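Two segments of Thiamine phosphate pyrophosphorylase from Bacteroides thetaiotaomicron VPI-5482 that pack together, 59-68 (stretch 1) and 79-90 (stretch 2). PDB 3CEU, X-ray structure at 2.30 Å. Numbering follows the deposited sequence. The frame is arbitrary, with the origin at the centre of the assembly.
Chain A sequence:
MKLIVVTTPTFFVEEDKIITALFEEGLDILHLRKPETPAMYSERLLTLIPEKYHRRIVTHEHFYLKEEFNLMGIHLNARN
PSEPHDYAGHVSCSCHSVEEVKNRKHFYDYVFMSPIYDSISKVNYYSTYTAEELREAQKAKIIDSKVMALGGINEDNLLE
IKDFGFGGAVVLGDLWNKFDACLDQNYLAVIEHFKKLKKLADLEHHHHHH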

# COMPACT_ATOMS: atom_id res chain seq x y z
N THR A 59 8.22 4.43 2.14
CA THR A 59 7.93 5.86 2.03
C THR A 59 8.02 6.41 0.61
O THR A 59 8.89 6.02 -0.16
CB THR A 59 8.88 6.70 2.92
OG1 THR A 59 8.60 8.09 2.73
CG2 THR A 59 10.34 6.44 2.57
N HIS A 60 7.11 7.31 0.28
CA HIS A 60 7.08 7.92 -1.04
C HIS A 60 7.80 9.26 -1.06
O HIS A 60 7.98 9.87 -2.11
CB HIS A 60 5.64 8.12 -1.53
CG HIS A 60 4.88 6.84 -1.73
ND1 HIS A 60 3.94 6.69 -2.72
CD2 HIS A 60 4.92 5.66 -1.06
CE1 HIS A 60 3.42 5.47 -2.66
NE2 HIS A 60 4.00 4.83 -1.66
N GLU A 61 8.23 9.73 0.10
CA GLU A 61 8.92 11.01 0.16
C GLU A 61 10.14 10.93 1.05
O GLU A 61 10.29 9.97 1.80
CB GLU A 61 7.96 12.10 0.66
CG GLU A 61 6.91 12.57 -0.38
CD GLU A 61 5.72 11.63 -0.54
OE1 GLU A 61 5.07 11.67 -1.61
OE2 GLU A 61 5.43 10.86 0.40
N HIS A 62 11.01 11.92 0.96
CA HIS A 62 12.20 11.96 1.80
C HIS A 62 12.77 10.56 2.00
O HIS A 62 12.67 9.97 3.08
CB HIS A 62 11.84 12.57 3.15
CG HIS A 62 11.15 13.89 3.02
ND1 HIS A 62 11.69 14.94 2.31
CD2 HIS A 62 9.96 14.32 3.49
CE1 HIS A 62 10.86 15.97 2.35
NE2 HIS A 62 9.80 15.61 3.05
N PHE A 63 13.37 10.06 0.93
CA PHE A 63 13.95 8.73 0.92
C PHE A 63 15.04 8.54 1.98
O PHE A 63 15.33 7.42 2.37
CB PHE A 63 14.48 8.43 -0.49
CG PHE A 63 13.39 8.27 -1.53
CD1 PHE A 63 13.67 8.45 -2.88
CD2 PHE A 63 12.09 7.91 -1.17
CE1 PHE A 63 12.70 8.26 -3.86
CE2 PHE A 63 11.11 7.71 -2.15
CZ PHE A 63 11.41 7.89 -3.50
N TYR A 64 15.62 9.63 2.47
CA TYR A 64 16.67 9.49 3.47
C TYR A 64 16.10 8.87 4.75
O TYR A 64 16.83 8.29 5.54
CB TYR A 64 17.29 10.85 3.79
CG TYR A 64 16.52 11.63 4.83
CD1 TYR A 64 15.38 12.37 4.49
CD2 TYR A 64 16.91 11.61 6.17
CE1 TYR A 64 14.66 13.06 5.46
CE2 TYR A 64 16.20 12.30 7.14
CZ TYR A 64 15.08 13.02 6.78
OH TYR A 64 14.38 13.69 7.75
N LEU A 65 14.79 9.00 4.95
CA LEU A 65 14.13 8.43 6.12
C LEU A 65 14.22 6.92 6.12
O LEU A 65 14.07 6.28 7.17
CB LEU A 65 12.66 8.84 6.17
CG LEU A 65 12.38 10.33 6.36
CD1 LEU A 65 10.90 10.59 6.14
CD2 LEU A 65 12.82 10.76 7.75
N LYS A 66 14.45 6.34 4.95
CA LYS A 66 14.54 4.89 4.82
C LYS A 66 15.59 4.30 5.76
O LYS A 66 15.28 3.36 6.50
CB LYS A 66 14.86 4.52 3.37
CG LYS A 66 14.67 3.04 3.04
CD LYS A 66 15.86 2.18 3.46
CE LYS A 66 15.71 0.75 2.92
NZ LYS A 66 16.82 -0.15 3.35
N GLU A 67 16.80 4.84 5.74
CA GLU A 67 17.89 4.35 6.61
C GLU A 67 17.84 5.03 7.97
O GLU A 67 18.27 4.48 8.99
CB GLU A 67 19.26 4.62 5.96
CG GLU A 67 19.46 4.03 4.57
CD GLU A 67 19.54 2.52 4.58
OE1 GLU A 67 19.83 1.93 3.51
OE2 GLU A 67 19.31 1.91 5.64
N GLU A 68 17.31 6.24 7.99
CA GLU A 68 17.19 7.00 9.22
C GLU A 68 16.30 6.27 10.25
O GLU A 68 16.70 6.11 11.40
CB GLU A 68 16.61 8.39 8.91
CG GLU A 68 16.71 9.37 10.06
CD GLU A 68 18.12 9.80 10.34
OE1 GLU A 68 18.31 10.69 11.19
OE2 GLU A 68 19.06 9.25 9.71
N ARG A 79 6.97 12.80 -7.98
CA ARG A 79 7.70 13.80 -7.23
C ARG A 79 9.08 13.31 -6.80
O ARG A 79 10.01 14.10 -6.64
CB ARG A 79 6.86 14.25 -6.03
CG ARG A 79 5.57 14.98 -6.45
CD ARG A 79 4.54 15.03 -5.33
NE ARG A 79 4.22 13.69 -4.86
CZ ARG A 79 3.68 12.74 -5.61
NH1 ARG A 79 3.37 12.99 -6.88
NH2 ARG A 79 3.46 11.53 -5.11
N ASN A 80 9.23 12.00 -6.63
CA ASN A 80 10.52 11.43 -6.24
C ASN A 80 10.79 10.24 -7.15
O ASN A 80 10.67 9.09 -6.75
CB ASN A 80 10.48 11.01 -4.77
CG ASN A 80 9.96 12.13 -3.87
OD1 ASN A 80 8.75 12.35 -3.77
ND2 ASN A 80 10.87 12.86 -3.23
N PRO A 81 11.17 10.52 -8.41
CA PRO A 81 11.47 9.54 -9.46
C PRO A 81 12.73 8.70 -9.37
O PRO A 81 12.91 7.78 -10.16
CB PRO A 81 11.44 10.37 -10.73
CG PRO A 81 12.02 11.66 -10.27
CD PRO A 81 11.33 11.89 -8.95
N SER A 82 13.61 8.98 -8.42
CA SER A 82 14.82 8.18 -8.37
C SER A 82 15.34 7.89 -6.98
O SER A 82 15.26 8.72 -6.08
CB SER A 82 15.90 8.85 -9.22
OG SER A 82 15.85 10.26 -9.06
N GLU A 83 15.88 6.70 -6.82
CA GLU A 83 16.42 6.31 -5.53
C GLU A 83 17.66 7.14 -5.22
O GLU A 83 18.25 7.74 -6.10
CB GLU A 83 16.75 4.80 -5.52
CG GLU A 83 17.68 4.36 -6.64
CD GLU A 83 17.69 2.85 -6.83
OE1 GLU A 83 18.41 2.37 -7.73
OE2 GLU A 83 16.98 2.14 -6.09
N PRO A 84 18.03 7.22 -3.94
CA PRO A 84 19.22 8.00 -3.58
C PRO A 84 20.47 7.36 -4.18
O PRO A 84 20.50 6.15 -4.42
CB PRO A 84 19.19 7.98 -2.05
CG PRO A 84 18.47 6.71 -1.73
CD PRO A 84 17.35 6.70 -2.74
N HIS A 85 21.49 8.19 -4.41
CA HIS A 85 22.77 7.78 -5.01
C HIS A 85 23.04 6.28 -4.96
O HIS A 85 22.76 5.56 -5.91
CB HIS A 85 23.94 8.53 -4.36
CG HIS A 85 24.40 9.73 -5.13
ND1 HIS A 85 25.49 10.49 -4.75
CD2 HIS A 85 23.91 10.32 -6.25
CE1 HIS A 85 25.66 11.48 -5.61
NE2 HIS A 85 24.71 11.41 -6.53
N ASP A 86 23.57 5.80 -3.84
CA ASP A 86 23.86 4.38 -3.74
C ASP A 86 22.90 3.62 -2.83
O ASP A 86 23.32 2.87 -1.95
CB ASP A 86 25.30 4.18 -3.29
CG ASP A 86 26.27 4.29 -4.44
OD1 ASP A 86 26.25 3.38 -5.30
OD2 ASP A 86 27.03 5.28 -4.49
N TYR A 87 21.62 3.83 -3.07
CA TYR A 87 20.56 3.19 -2.31
C TYR A 87 20.67 1.68 -2.36
O TYR A 87 21.01 1.10 -3.38
CB TYR A 87 19.19 3.59 -2.85
CG TYR A 87 18.04 2.92 -2.14
CD1 TYR A 87 17.69 3.29 -0.84
CD2 TYR A 87 17.30 1.91 -2.76
CE1 TYR A 87 16.63 2.68 -0.17
CE2 TYR A 87 16.23 1.29 -2.10
CZ TYR A 87 15.91 1.68 -0.81
OH TYR A 87 14.87 1.07 -0.16
N ALA A 88 20.34 1.04 -1.25
CA ALA A 88 20.37 -0.41 -1.15
C ALA A 88 19.20 -0.82 -0.28
O ALA A 88 19.22 -0.61 0.93
CB ALA A 88 21.69 -0.86 -0.52
N GLY A 89 18.18 -1.39 -0.89
CA GLY A 89 17.02 -1.81 -0.13
C GLY A 89 15.81 -2.04 -1.00
O GLY A 89 15.91 -2.07 -2.23
N HIS A 90 14.67 -2.22 -0.36
CA HIS A 90 13.42 -2.47 -1.06
C HIS A 90 12.98 -1.26 -1.88
O HIS A 90 12.82 -0.16 -1.36
CB HIS A 90 12.33 -2.85 -0.05
CG HIS A 90 11.05 -3.31 -0.66
ND1 HIS A 90 10.16 -2.45 -1.26
CD2 HIS A 90 10.53 -4.55 -0.79
CE1 HIS A 90 9.14 -3.14 -1.74
NE2 HIS A 90 9.33 -4.42 -1.47

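F63 is the largest single contributor to this contact, with 96 of the 470 Å² covered between the two stretches; the rest is mostly polar and charged residues packing through their side chains and backbone. It sits in the H62–L65 type I turn, which is closed by L65 N to H62 O at 3.0 Å, and its CA-to-CB bond points toward stretch 2. With chi1 in m, the buried ring reaches along an irregular chain: F63 CB meets P84 CD at 4.0 Å, and F63 CZ comes 3.5 Å from N80 CB. At the ring edge, F63 CE1 lies 3.4 Å from S82 O, where the weakly positive rim of an aromatic suits a carbonyl oxygen. Proline offers a rigid apolar surface without needing regular structure.

Polar contacts flank this packing and are modest. K66, also directed toward stretch 2, extends so that its CE lies 3.2 Å from Y87 OH and its NZ gives a weak hydrogen bond to A88 O at 3.4 Å. A long aliphatic stem ending in an amine fits both needs. Y87 OH is itself anchored by donating to H90 O at 2.7 Å. G89 leaves room for the lysine: a CB there would lie 2.5 Å from K66 NZ, and the backbone angles by themselves require glycine.

The salt bridge across the contact is long, E61 OE1 to R79 NH2 at 3.9 Å, with OE1 at the guanidinium edge.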